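Local coordinates for ABC transporter sugar binding protein (Xanthomonas axonopodis pv. citri, PDB 3UOR), which probably binds maltose or a related sugar in the periplasm and passes it to an ABC importer in the inner membrane, at residues Pro84-Leu89 against Ser303-Phe308; Ala201-Asp206 against Ala287-Pro292; Ala239-Glu244 against Arg390-Gly395; Val329-His334 against Pro350-Asp355; Glu378-Glu383 against Glu411-Arg416. All blocks are in the same frame, centred on the assembly; numbering follows the deposited sequence.

Contact 1: residues Pro84-Leu89 against Ser303-Phe308; sequences PDVCQL and SSLVIF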
# COMPACT_ATOMS: atom_id res chain seq x y z
N PRO A 84 -20.27 -0.33 13.56
CA PRO A 84 -19.65 -1.13 14.61
C PRO A 84 -18.84 -0.23 15.53
O PRO A 84 -18.72 0.96 15.26
CB PRO A 84 -18.73 -2.06 13.83
CG PRO A 84 -18.37 -1.26 12.61
CD PRO A 84 -19.57 -0.45 12.27
N ASP A 85 -18.28 -0.79 16.60
CA ASP A 85 -17.43 -0.02 17.50
C ASP A 85 -16.04 0.14 16.92
O ASP A 85 -15.51 1.24 16.83
CB ASP A 85 -17.33 -0.73 18.85
CG ASP A 85 -18.69 -1.04 19.43
OD1 ASP A 85 -19.05 -2.24 19.50
OD2 ASP A 85 -19.40 -0.09 19.79
N VAL A 86 -15.45 -0.98 16.52
CA VAL A 86 -14.14 -0.96 15.93
C VAL A 86 -14.22 -1.43 14.47
O VAL A 86 -15.04 -2.29 14.12
CB VAL A 86 -13.16 -1.82 16.74
CG1 VAL A 86 -11.78 -1.84 16.08
CG2 VAL A 86 -13.08 -1.29 18.16
N CYS A 87 -13.40 -0.83 13.62
CA CYS A 87 -13.47 -1.14 12.21
C CYS A 87 -12.12 -1.04 11.53
O CYS A 87 -11.35 -0.09 11.76
CB CYS A 87 -14.47 -0.21 11.52
SG CYS A 87 -14.86 -0.66 9.81
N GLN A 88 -11.83 -2.02 10.68
CA GLN A 88 -10.68 -1.97 9.79
C GLN A 88 -11.03 -1.05 8.62
O GLN A 88 -12.06 -1.23 7.96
CB GLN A 88 -10.39 -3.38 9.25
CG GLN A 88 -9.36 -3.39 8.15
CD GLN A 88 -9.26 -4.73 7.45
OE1 GLN A 88 -9.95 -5.69 7.80
NE2 GLN A 88 -8.39 -4.80 6.44
N LEU A 89 -10.18 -0.06 8.36
CA LEU A 89 -10.42 0.89 7.27
C LEU A 89 -9.19 0.97 6.39
O LEU A 89 -8.10 1.30 6.87
CB LEU A 89 -10.74 2.28 7.81
CG LEU A 89 -12.00 2.99 7.35
CD1 LEU A 89 -13.21 2.09 7.49
CD2 LEU A 89 -12.21 4.26 8.13
N SER A 303 -4.10 -0.96 5.96
CA SER A 303 -5.31 -0.63 6.69
C SER A 303 -5.00 -0.02 8.05
O SER A 303 -3.91 -0.24 8.59
CB SER A 303 -6.16 -1.88 6.91
OG SER A 303 -6.68 -2.35 5.68
N SER A 304 -5.96 0.72 8.58
CA SER A 304 -5.89 1.31 9.91
C SER A 304 -7.04 0.74 10.71
O SER A 304 -7.95 0.17 10.14
CB SER A 304 -6.08 2.82 9.85
OG SER A 304 -5.06 3.43 9.08
N LEU A 305 -6.99 0.90 12.03
CA LEU A 305 -8.12 0.59 12.87
C LEU A 305 -8.68 1.90 13.38
O LEU A 305 -7.92 2.78 13.78
CB LEU A 305 -7.68 -0.28 14.06
CG LEU A 305 -7.34 -1.71 13.64
CD1 LEU A 305 -6.38 -2.33 14.62
CD2 LEU A 305 -8.60 -2.57 13.49
N VAL A 306 -10.00 2.03 13.38
CA VAL A 306 -10.67 3.23 13.88
C VAL A 306 -11.77 2.86 14.87
O VAL A 306 -12.26 1.73 14.89
CB VAL A 306 -11.36 4.01 12.74
CG1 VAL A 306 -10.36 4.39 11.68
CG2 VAL A 306 -12.47 3.18 12.14
N ILE A 307 -12.14 3.83 15.69
CA ILE A 307 -13.29 3.70 16.57
C ILE A 307 -14.33 4.68 16.02
O ILE A 307 -14.04 5.87 15.83
CB ILE A 307 -12.92 4.07 18.02
CG1 ILE A 307 -11.81 3.16 18.55
CG2 ILE A 307 -14.15 4.00 18.93
CD1 ILE A 307 -11.42 3.45 20.01
N PHE A 308 -15.52 4.19 15.71
CA PHE A 308 -16.57 5.11 15.27
C PHE A 308 -17.10 5.89 16.46
O PHE A 308 -17.27 5.34 17.55
CB PHE A 308 -17.69 4.36 14.56
CG PHE A 308 -17.30 3.85 13.21
CD1 PHE A 308 -17.19 2.49 12.97
CD2 PHE A 308 -17.00 4.72 12.19
CE1 PHE A 308 -16.82 2.01 11.73
CE2 PHE A 308 -16.62 4.26 10.94
CZ PHE A 308 -16.53 2.89 10.71
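Phe308 meets Pro84 and Cys87 with one corner of its ring. Its CE1 lies 3.7 Å from Pro84 CG and 3.2 Å from Cys87 CB, a tight fit. The carbonyl O of Pro84 comes to the ring edge, 3.2 Å from Phe308 CD1. Cys87 SG also stands at the edge, 5.0 Å from the centroid of the Phe308 ring. Leu89 points to the same face of the sheet as Cys87 and Val306. Its CD2 touches Val306 CG1 at 4.0 Å, the two side chains crossing at about a right angle. Val306 turns CG2 between its own N and carbonyl carbon (CG1 chi1 -57°), which sets that methyl beside Cys87 CB. Strands 86-90 and 303-307 run antiparallel and belong to the mixed sheet of the chain. Cys87 and Val306 form a hydrogen-bonded pair, as do Leu89 and Ser304. On the other face Gln88 NE2 gives a nearly straight bond to Ser303 OG (3.1 Å, 178°), in its own amide plane. Gln88 OE1 accepts from Met37 N, so both ends of the amide are held. The chemistry implies a buried strand pair joined by main-chain bonds, with apolar side chains on both faces and one fixed amide beside Val86, Leu305 and Ile307.

Contact 2: residues Ala201-Asp206 against Ala287-Pro292; sequences ALQQDD and APLPGP
Gln203 NE2 donates to Pro290 O at 2.9 Å and also to Ala297 O, so two main-chain carbonyls grip one amide nitrogen. The bond to Pro290 O is bent, with an angle of 149° at the hydrogen. The nitrogen comes from above the carbonyl plane of Pro290, 44° out of it. Pro290 O has a second, weak donor in Trp166 NE1. The same indole nitrogen bonds to Gln203 OE1, which fixes the rotation of the glutamine amide. Past CG the Gln203 chain is extended (chi2 175°), and this carries the amide from the end of helix 195-202 across to the loop. Gln203 OE1 rests 3.4 Å from Gly291 CA and 3.5 Å from Pro292 CD. The amide is therefore flanked by Gly291 and the Pro292 ring as well as bonded to the loop. Leu289 CD2 lies near Gln203 NE2 at 3.9 Å. Gln204 folds back at chi2 and brings its own NE2 to 3.9 Å from Pro292 CG. That nitrogen is bonded to Phe200 O, one turn back in the helix. Trp166 also packs on Pro292. The loop thus sits between the helix end and the start of helix 166-180. This is a side-chain amide tying a helix terminus to a proline-rich loop, here the loop that leaves strand 284-287 within the two-lobed fold of an extracellular solute-binding protein.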
# COMPACT_ATOMS: atom_id res chain seq x y z
N ALA A 201 6.12 7.85 -8.74
CA ALA A 201 5.72 9.26 -8.62
C ALA A 201 5.88 9.76 -7.19
O ALA A 201 6.27 10.92 -6.96
CB ALA A 201 4.28 9.45 -9.10
N LEU A 202 5.60 8.88 -6.23
CA LEU A 202 5.84 9.21 -4.82
C LEU A 202 7.32 9.42 -4.49
O LEU A 202 7.62 10.00 -3.47
CB LEU A 202 5.26 8.14 -3.90
CG LEU A 202 3.75 8.08 -3.89
CD1 LEU A 202 3.28 6.87 -3.08
CD2 LEU A 202 3.25 9.35 -3.31
N GLN A 203 8.23 8.94 -5.34
CA GLN A 203 9.67 9.16 -5.08
C GLN A 203 10.16 10.56 -5.46
O GLN A 203 11.35 10.83 -5.37
CB GLN A 203 10.53 8.10 -5.79
CG GLN A 203 10.20 6.67 -5.36
CD GLN A 203 10.98 5.68 -6.15
OE1 GLN A 203 11.43 5.96 -7.27
NE2 GLN A 203 11.17 4.49 -5.58
N GLN A 204 9.26 11.45 -5.87
CA GLN A 204 9.66 12.77 -6.35
C GLN A 204 9.42 13.79 -5.25
O GLN A 204 8.62 13.55 -4.38
CB GLN A 204 8.84 13.17 -7.60
CG GLN A 204 8.84 12.11 -8.73
CD GLN A 204 10.24 11.60 -9.07
OE1 GLN A 204 11.16 12.39 -9.29
NE2 GLN A 204 10.40 10.27 -9.11
N ASP A 205 10.08 14.93 -5.33
CA ASP A 205 10.01 15.94 -4.28
C ASP A 205 8.71 16.71 -4.29
O ASP A 205 8.33 17.30 -3.27
CB ASP A 205 11.14 16.94 -4.43
CG ASP A 205 12.46 16.38 -3.97
OD1 ASP A 205 12.43 15.54 -3.04
OD2 ASP A 205 13.50 16.77 -4.53
N ASP A 206 8.05 16.75 -5.43
CA ASP A 206 6.81 17.52 -5.47
C ASP A 206 5.59 16.63 -5.24
O ASP A 206 5.69 15.41 -5.22
CB ASP A 206 6.71 18.43 -6.73
CG ASP A 206 6.62 17.65 -8.03
OD1 ASP A 206 6.78 16.41 -7.99
OD2 ASP A 206 6.38 18.28 -9.09
N ALA A 287 13.66 -7.01 -2.88
CA ALA A 287 14.59 -5.89 -2.76
C ALA A 287 13.79 -4.61 -2.77
O ALA A 287 12.80 -4.50 -3.46
CB ALA A 287 15.62 -5.88 -3.94
N PRO A 288 14.23 -3.62 -2.00
CA PRO A 288 13.40 -2.42 -1.95
C PRO A 288 13.45 -1.67 -3.28
O PRO A 288 14.32 -1.94 -4.09
CB PRO A 288 14.02 -1.61 -0.80
CG PRO A 288 15.40 -2.14 -0.62
CD PRO A 288 15.44 -3.54 -1.17
N LEU A 289 12.52 -0.76 -3.49
CA LEU A 289 12.34 -0.11 -4.79
C LEU A 289 13.47 0.88 -5.08
O LEU A 289 13.73 1.78 -4.28
CB LEU A 289 10.99 0.63 -4.76
CG LEU A 289 10.12 0.75 -6.00
CD1 LEU A 289 9.91 -0.61 -6.67
CD2 LEU A 289 8.79 1.41 -5.66
N PRO A 290 14.16 0.74 -6.23
CA PRO A 290 15.15 1.78 -6.52
C PRO A 290 14.50 3.15 -6.65
O PRO A 290 13.34 3.24 -7.06
CB PRO A 290 15.72 1.35 -7.88
CG PRO A 290 15.50 -0.15 -7.90
CD PRO A 290 14.21 -0.38 -7.20
N GLY A 291 15.21 4.20 -6.29
CA GLY A 291 14.73 5.56 -6.48
C GLY A 291 15.70 6.34 -7.35
O GLY A 291 16.75 5.81 -7.74
N PRO A 292 15.37 7.60 -7.66
CA PRO A 292 16.21 8.43 -8.54
C PRO A 292 17.68 8.54 -8.10
O PRO A 292 18.59 8.49 -8.94
CB PRO A 292 15.53 9.80 -8.48
CG PRO A 292 14.08 9.47 -8.22
CD PRO A 292 14.06 8.23 -7.38

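Contact 3: residues Ala239-Glu244 against Arg390-Gly395; sequences APKVSE and RVVRGG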
# COMPACT_ATOMS: atom_id res chain seq x y z
N ALA A 239 9.84 -4.29 -19.96
CA ALA A 239 8.57 -4.73 -19.40
C ALA A 239 7.57 -5.01 -20.52
O ALA A 239 7.37 -4.16 -21.37
CB ALA A 239 8.01 -3.67 -18.52
N PRO A 240 6.91 -6.18 -20.48
CA PRO A 240 5.91 -6.52 -21.50
C PRO A 240 4.69 -5.62 -21.41
O PRO A 240 4.31 -5.17 -20.32
CB PRO A 240 5.51 -7.96 -21.13
CG PRO A 240 5.77 -8.04 -19.63
CD PRO A 240 7.02 -7.21 -19.43
N LYS A 241 4.07 -5.36 -22.56
CA LYS A 241 2.89 -4.52 -22.61
C LYS A 241 1.64 -5.35 -22.39
O LYS A 241 0.89 -5.63 -23.33
CB LYS A 241 2.84 -3.77 -23.96
CG LYS A 241 3.95 -2.74 -24.11
CD LYS A 241 3.86 -2.02 -25.43
CE LYS A 241 4.98 -1.00 -25.56
NZ LYS A 241 5.01 -0.31 -26.89
N VAL A 242 1.41 -5.76 -21.15
CA VAL A 242 0.28 -6.63 -20.84
C VAL A 242 -0.48 -6.18 -19.61
O VAL A 242 0.07 -5.46 -18.76
CB VAL A 242 0.74 -8.08 -20.61
CG1 VAL A 242 1.28 -8.69 -21.91
CG2 VAL A 242 1.81 -8.13 -19.55
N SER A 243 -1.75 -6.59 -19.53
CA SER A 243 -2.57 -6.47 -18.32
C SER A 243 -2.47 -7.77 -17.55
O SER A 243 -2.01 -8.77 -18.10
CB SER A 243 -4.02 -6.19 -18.68
OG SER A 243 -4.15 -4.90 -19.25
N GLU A 244 -2.91 -7.77 -16.29
CA GLU A 244 -2.74 -8.96 -15.44
C GLU A 244 -3.47 -10.17 -15.99
O GLU A 244 -3.03 -11.31 -15.84
CB GLU A 244 -3.19 -8.70 -13.99
CG GLU A 244 -3.04 -9.95 -13.09
CD GLU A 244 -3.15 -9.64 -11.61
OE1 GLU A 244 -3.61 -8.52 -11.26
OE2 GLU A 244 -2.76 -10.51 -10.79
N ARG A 390 -2.59 4.36 -21.95
CA ARG A 390 -2.73 4.91 -23.29
C ARG A 390 -1.37 5.38 -23.81
O ARG A 390 -1.05 5.21 -24.98
CB ARG A 390 -3.71 6.07 -23.30
CG ARG A 390 -4.53 6.17 -24.56
CD ARG A 390 -5.91 6.71 -24.22
NE ARG A 390 -5.80 7.99 -23.54
CZ ARG A 390 -6.58 8.39 -22.55
NH1 ARG A 390 -7.55 7.61 -22.10
NH2 ARG A 390 -6.39 9.59 -22.00
N VAL A 391 -0.60 6.00 -22.92
CA VAL A 391 0.75 6.40 -23.24
C VAL A 391 1.58 5.18 -23.63
O VAL A 391 2.26 5.19 -24.66
CB VAL A 391 1.41 7.10 -22.05
CG1 VAL A 391 2.94 7.14 -22.21
CG2 VAL A 391 0.83 8.49 -21.90
N VAL A 392 1.52 4.12 -22.82
CA VAL A 392 2.29 2.91 -23.10
C VAL A 392 1.84 2.18 -24.38
O VAL A 392 2.65 1.82 -25.22
CB VAL A 392 2.25 1.91 -21.95
CG1 VAL A 392 3.03 0.67 -22.33
CG2 VAL A 392 2.83 2.55 -20.65
N ARG A 393 0.54 1.95 -24.51
CA ARG A 393 0.04 1.16 -25.62
C ARG A 393 -0.14 2.01 -26.88
O ARG A 393 0.30 1.62 -27.93
CB ARG A 393 -1.28 0.48 -25.25
CG ARG A 393 -1.17 -0.52 -24.11
CD ARG A 393 -2.43 -1.40 -24.02
NE ARG A 393 -2.05 -2.80 -23.85
CZ ARG A 393 -2.45 -3.55 -22.84
NH1 ARG A 393 -3.24 -3.04 -21.91
NH2 ARG A 393 -2.07 -4.82 -22.74
N GLY A 394 -0.79 3.16 -26.76
CA GLY A 394 -1.13 3.96 -27.92
C GLY A 394 -0.06 4.96 -28.32
O GLY A 394 -0.16 5.61 -29.33
N GLY A 395 0.98 5.10 -27.51
CA GLY A 395 1.99 6.09 -27.83
C GLY A 395 1.51 7.53 -27.69
O GLY A 395 2.16 8.44 -28.18
O HOH W 1 2.57 0.13 -27.90
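Lys241 and Arg393 reach past each other where an inverse gamma turn, centred on Lys241, meets the C-terminal end of helix 377-394. The apolar part is small. The aliphatic chain of Lys241 is fully extended and runs over Val392, with Lys241 CG 4.0 Å from Val392 CG1. Val392 holds CG1 anti to its N (chi1 178°), and that methyl is the one which meets the lysine. Val392 also packs on Asp231 and Tyr234 of helix 221-235. The direct polar part is weak. Arg393 NH2 donates to Lys241 O at 3.1 Å with a bent angle of 128°. Arg393 NH1 points at Ser243 OG in the guanidinium plane; that bond is straight but long, 3.4 Å. The guanidinium has a stronger partner in Glu389, one turn back in its helix, which makes a salt bridge to NH1. Gln246 adds a weak bond to NH2. Arg393 thus reaches the 239-244 loop, while its clearest charge partner is on its own helix. The ammonium of Lys241 is also held from outside, by Gln235 OE1, whose amide nitrogen in turn donates to Val392 O. A water bridge completes the contact on this exposed surface. Lys241 NZ donates to water 1 at 2.7 Å, and water 1 donates to Arg393 O at 2.7 Å.

Contact 4: residues Val329-His334 against Pro350-Asp355; sequences VQARFH and PSLAND
The His334 imidazole carries Leu352 on one face. Leu352 CD2 sits over the middle of the ring, 3.6 Å from its centroid and only 9° off the normal. This is a CH-pi contact. Two groups lie at the ring edge, near its plane. One is Asp355 OD2, 3.9 Å from His334 CE1. The other is water 2, 2.9 Å from His334 ND1. The water also bonds to Ser351 OG at 2.8 Å and so joins the two helices. The Asp355 carboxylate is turned steeply to the imidazole, with 69° between their planes. Its OD2 is 4.7 Å from His334 NE2, so the pair makes no salt bridge. Any charge on the histidine could still feel the carboxylate at that range. Asp355 OD1 is engaged elsewhere, with Leu357 N. His334 CG is anti to the backbone N (chi1 176°). This swings the ring out from helix 327-337 to beneath the leucine branch. Ala331, one turn earlier, takes the other methyl, with its CB 4.4 Å from Leu352 CD1. Leu352 therefore divides its branches between the histidine face and the alanine. Ser351 stays at the exposed side. Leu352 also packs on Thr346 and Trp347 of helix 344-348. The far side of helix 327-337 is buried: Phe333 stacks on Trp140 of strand 134-150, and Val329 and Phe333 lean on helix 39-52. The short helix 350-353 thus packs on the outer side of helix 327-337, whose inner side faces helix 39-52 and reaches the sheet through Phe333.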
# COMPACT_ATOMS: atom_id res chain seq x y z
N VAL A 329 1.66 -9.53 19.06
CA VAL A 329 0.43 -9.82 18.34
C VAL A 329 0.63 -9.54 16.84
O VAL A 329 0.18 -10.31 15.99
CB VAL A 329 -0.72 -9.03 18.92
CG1 VAL A 329 -1.98 -9.27 18.11
CG2 VAL A 329 -0.92 -9.45 20.36
N GLN A 330 1.34 -8.47 16.53
CA GLN A 330 1.58 -8.08 15.16
C GLN A 330 2.49 -9.10 14.44
O GLN A 330 2.26 -9.43 13.27
CB GLN A 330 2.18 -6.67 15.10
CG GLN A 330 1.29 -5.57 15.67
CD GLN A 330 1.77 -4.17 15.27
OE1 GLN A 330 2.95 -3.95 15.03
NE2 GLN A 330 0.84 -3.23 15.18
N ALA A 331 3.52 -9.57 15.14
CA ALA A 331 4.38 -10.64 14.64
C ALA A 331 3.56 -11.88 14.28
O ALA A 331 3.79 -12.53 13.27
CB ALA A 331 5.46 -11.00 15.68
N ARG A 332 2.60 -12.21 15.13
CA ARG A 332 1.77 -13.39 14.94
C ARG A 332 0.94 -13.18 13.67
O ARG A 332 0.81 -14.08 12.83
CB ARG A 332 0.86 -13.55 16.15
CG ARG A 332 0.52 -14.95 16.56
CD ARG A 332 -0.24 -14.95 17.90
NE ARG A 332 0.66 -14.95 19.07
CZ ARG A 332 0.51 -14.20 20.16
NH1 ARG A 332 -0.52 -13.35 20.28
NH2 ARG A 332 1.40 -14.30 21.15
N PHE A 333 0.39 -11.98 13.54
CA PHE A 333 -0.41 -11.61 12.39
C PHE A 333 0.39 -11.73 11.11
O PHE A 333 -0.08 -12.29 10.11
CB PHE A 333 -0.89 -10.17 12.56
CG PHE A 333 -2.02 -9.78 11.64
CD1 PHE A 333 -3.24 -10.43 11.70
CD2 PHE A 333 -1.88 -8.71 10.77
CE1 PHE A 333 -4.29 -10.05 10.88
CE2 PHE A 333 -2.92 -8.33 9.95
CZ PHE A 333 -4.13 -9.00 10.00
N HIS A 334 1.62 -11.23 11.15
CA HIS A 334 2.52 -11.35 9.99
C HIS A 334 2.80 -12.82 9.67
O HIS A 334 2.81 -13.23 8.50
CB HIS A 334 3.83 -10.62 10.25
CG HIS A 334 4.83 -10.77 9.15
ND1 HIS A 334 5.82 -11.73 9.17
CD2 HIS A 334 5.00 -10.08 7.99
CE1 HIS A 334 6.56 -11.63 8.08
NE2 HIS A 334 6.08 -10.63 7.34
N PRO A 350 12.69 -11.45 16.67
CA PRO A 350 13.44 -12.40 15.84
C PRO A 350 12.62 -13.02 14.70
O PRO A 350 13.14 -13.22 13.61
CB PRO A 350 13.87 -13.47 16.86
CG PRO A 350 13.97 -12.70 18.17
CD PRO A 350 12.83 -11.71 18.11
N SER A 351 11.35 -13.31 14.95
CA SER A 351 10.41 -13.74 13.93
C SER A 351 10.55 -12.95 12.61
O SER A 351 10.58 -13.52 11.51
CB SER A 351 8.99 -13.59 14.52
OG SER A 351 7.96 -13.96 13.62
N LEU A 352 10.65 -11.63 12.71
CA LEU A 352 10.75 -10.75 11.55
C LEU A 352 12.19 -10.42 11.17
O LEU A 352 12.55 -10.41 10.00
CB LEU A 352 9.95 -9.47 11.79
CG LEU A 352 8.48 -9.60 11.42
CD1 LEU A 352 7.58 -8.93 12.40
CD2 LEU A 352 8.23 -9.08 10.01
N ALA A 353 13.01 -10.14 12.18
CA ALA A 353 14.37 -9.67 11.95
C ALA A 353 15.26 -10.69 11.26
O ALA A 353 16.25 -10.31 10.62
CB ALA A 353 14.98 -9.24 13.28
N ASN A 354 14.93 -11.97 11.42
CA ASN A 354 15.67 -13.05 10.77
C ASN A 354 14.98 -13.60 9.51
O ASN A 354 15.35 -14.67 9.01
CB ASN A 354 15.87 -14.20 11.76
CG ASN A 354 16.66 -13.77 12.98
OD1 ASN A 354 17.63 -13.01 12.87
ND2 ASN A 354 16.25 -14.26 14.15
N ASP A 355 13.97 -12.90 9.01
CA ASP A 355 13.25 -13.35 7.83
C ASP A 355 13.88 -12.64 6.64
O ASP A 355 13.68 -11.44 6.45
CB ASP A 355 11.76 -12.99 7.96
CG ASP A 355 10.91 -13.52 6.80
OD1 ASP A 355 11.46 -13.77 5.71
OD2 ASP A 355 9.68 -13.68 6.99
O HOH W 2 6.56 -13.63 11.26

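Contact 5: residues Glu378-Glu383 against Glu411-Arg416; sequences ERIVQE and EILAKR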
# COMPACT_ATOMS: atom_id res chain seq x y z
N GLU A 378 -9.01 7.94 -4.82
CA GLU A 378 -9.15 6.70 -5.59
C GLU A 378 -9.59 6.96 -7.03
O GLU A 378 -9.06 6.34 -7.94
CB GLU A 378 -10.11 5.73 -4.92
CG GLU A 378 -9.44 4.93 -3.81
CD GLU A 378 -10.28 3.74 -3.35
OE1 GLU A 378 -11.38 3.96 -2.79
OE2 GLU A 378 -9.83 2.59 -3.55
N ARG A 379 -10.53 7.87 -7.24
CA ARG A 379 -10.93 8.25 -8.59
C ARG A 379 -9.72 8.80 -9.35
O ARG A 379 -9.47 8.45 -10.50
CB ARG A 379 -12.03 9.32 -8.55
CG ARG A 379 -13.38 8.79 -8.10
CD ARG A 379 -14.31 9.93 -7.66
NE ARG A 379 -14.90 10.65 -8.79
CZ ARG A 379 -15.43 11.87 -8.71
NH1 ARG A 379 -15.42 12.50 -7.54
NH2 ARG A 379 -15.95 12.45 -9.79
N ILE A 380 -8.95 9.65 -8.70
CA ILE A 380 -7.79 10.25 -9.33
C ILE A 380 -6.79 9.21 -9.85
O ILE A 380 -6.36 9.30 -11.00
CB ILE A 380 -7.14 11.28 -8.39
CG1 ILE A 380 -8.07 12.49 -8.27
CG2 ILE A 380 -5.76 11.67 -8.89
CD1 ILE A 380 -7.77 13.42 -7.09
N VAL A 381 -6.44 8.21 -9.04
CA VAL A 381 -5.45 7.24 -9.53
C VAL A 381 -6.01 6.35 -10.60
O VAL A 381 -5.25 5.87 -11.42
CB VAL A 381 -4.75 6.37 -8.44
CG1 VAL A 381 -3.91 7.21 -7.54
CG2 VAL A 381 -5.74 5.56 -7.67
N GLN A 382 -7.32 6.11 -10.59
CA GLN A 382 -7.94 5.41 -11.71
C GLN A 382 -7.75 6.19 -13.02
O GLN A 382 -7.44 5.60 -14.04
CB GLN A 382 -9.42 5.10 -11.47
CG GLN A 382 -9.67 3.98 -10.43
CD GLN A 382 -8.73 2.77 -10.59
OE1 GLN A 382 -8.36 2.39 -11.70
NE2 GLN A 382 -8.35 2.17 -9.47
N GLU A 383 -7.97 7.51 -13.00
CA GLU A 383 -7.69 8.31 -14.21
C GLU A 383 -6.21 8.21 -14.58
O GLU A 383 -5.88 8.03 -15.74
CB GLU A 383 -8.06 9.77 -14.02
CG GLU A 383 -9.55 10.01 -13.78
CD GLU A 383 -10.38 9.61 -14.99
OE1 GLU A 383 -9.89 9.79 -16.13
OE2 GLU A 383 -11.50 9.12 -14.79
N GLU A 411 -11.57 18.35 -12.93
CA GLU A 411 -13.01 18.09 -12.87
C GLU A 411 -13.39 17.29 -11.64
O GLU A 411 -14.33 17.64 -10.91
CB GLU A 411 -13.50 17.37 -14.14
CG GLU A 411 -13.15 18.15 -15.38
CD GLU A 411 -13.49 17.41 -16.66
OE1 GLU A 411 -13.73 16.18 -16.59
OE2 GLU A 411 -13.51 18.08 -17.73
N ILE A 412 -12.66 16.21 -11.39
CA ILE A 412 -12.91 15.40 -10.19
C ILE A 412 -12.88 16.27 -8.91
O ILE A 412 -13.72 16.12 -8.01
CB ILE A 412 -11.91 14.23 -10.10
CG1 ILE A 412 -12.22 13.21 -11.21
CG2 ILE A 412 -11.97 13.58 -8.73
CD1 ILE A 412 -11.12 12.24 -11.47
N LEU A 413 -11.95 17.21 -8.86
CA LEU A 413 -11.76 18.04 -7.67
C LEU A 413 -12.67 19.27 -7.65
O LEU A 413 -12.55 20.11 -6.77
CB LEU A 413 -10.30 18.49 -7.55
CG LEU A 413 -9.28 17.36 -7.29
CD1 LEU A 413 -7.84 17.85 -7.43
CD2 LEU A 413 -9.51 16.77 -5.91
N ALA A 414 -13.57 19.38 -8.62
CA ALA A 414 -14.36 20.60 -8.75
C ALA A 414 -15.19 20.90 -7.53
O ALA A 414 -15.30 22.06 -7.15
CB ALA A 414 -15.27 20.54 -10.00
N LYS A 415 -15.83 19.90 -6.93
CA LYS A 415 -16.68 20.17 -5.77
C LYS A 415 -15.82 20.61 -4.58
O LYS A 415 -16.11 21.61 -3.91
CB LYS A 415 -17.48 18.93 -5.40
CG LYS A 415 -18.36 19.11 -4.18
CD LYS A 415 -19.10 17.82 -3.90
CE LYS A 415 -20.07 17.96 -2.75
NZ LYS A 415 -20.93 16.74 -2.60
N ARG A 416 -14.74 19.87 -4.33
CA ARG A 416 -13.78 20.24 -3.29
C ARG A 416 -13.30 21.68 -3.48
O ARG A 416 -13.38 22.49 -2.57
CB ARG A 416 -12.58 19.29 -3.30
CG ARG A 416 -11.44 19.73 -2.36
CD ARG A 416 -10.19 18.85 -2.52
NE ARG A 416 -9.10 19.39 -1.72
CZ ARG A 416 -8.94 19.14 -0.42
NH1 ARG A 416 -9.79 18.34 0.20
NH2 ARG A 416 -7.94 19.67 0.25
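Ile412 meets Arg379, Ile380 and Glu383, and these touches are apolar or nearly so. Among the hydrocarbon contacts, Ile412 CD1 reaches 3.6 Å from Glu383 CG, a methylene of the glutamate chain and not its carboxylate. Ile412 CG2 lies 4.1 Å from Ile380 CG1. Ile380 then extends its CD1 to Leu413 CD2 at 4.0 Å, the two side chains meeting at about a right angle. Ile412 holds CG1 beside its own N (chi1 -69°) and CG2 anti to it. The first branch ends in CD1 at Glu383, while CG2 turns to Arg379 and Ile380. Of the residues here, Ile412 gives up the most surface. Its partners stand on consecutive turns of helix 377-394, which packs antiparallel against helix 398-412 as a helical hairpin with a short connection. The contact joins the start of the first helix to the end of the second. Leu413 leaves helical geometry there, and the chain resumes as helix 414-422. Towards the hairpin connection the same side chains go on to helix 398-412, Ile380 to Val409 and Glu383 to Leu405 and Arg408. The remaining contact sets a methyl against a flat cation. Ile412 CG2 sits over the centre of one face of the Arg379 guanidinium, 3.8 Å above its plane. The arginine chain bends at chi3 (77°) and slides past the isoleucine in the opposite direction. No N-H of the guanidinium bonds to 411-416; Arg379 NH1 stays 4.0 Å from Ile412 O.

Contacts 1 and 2 are buried, contacts 3 and 4 lie at the surface, and contact 5 is partly buried. Contact 1 is a strand pair held by main-chain bonds, whereas contact 2 rests on one glutamine amide between a helix end and a loop. Their centres are 30 Å apart on opposite sides of the chain's centre. Contacts 3 and 5 share helix 377-394, near its end and near its start respectively; their nearest atoms are about 6 Å apart. Contact 5 is almost wholly apolar, contact 3 mostly weakly polar and water-bridged. Contact 4 also uses a water, but its main touch is a methyl on a ring.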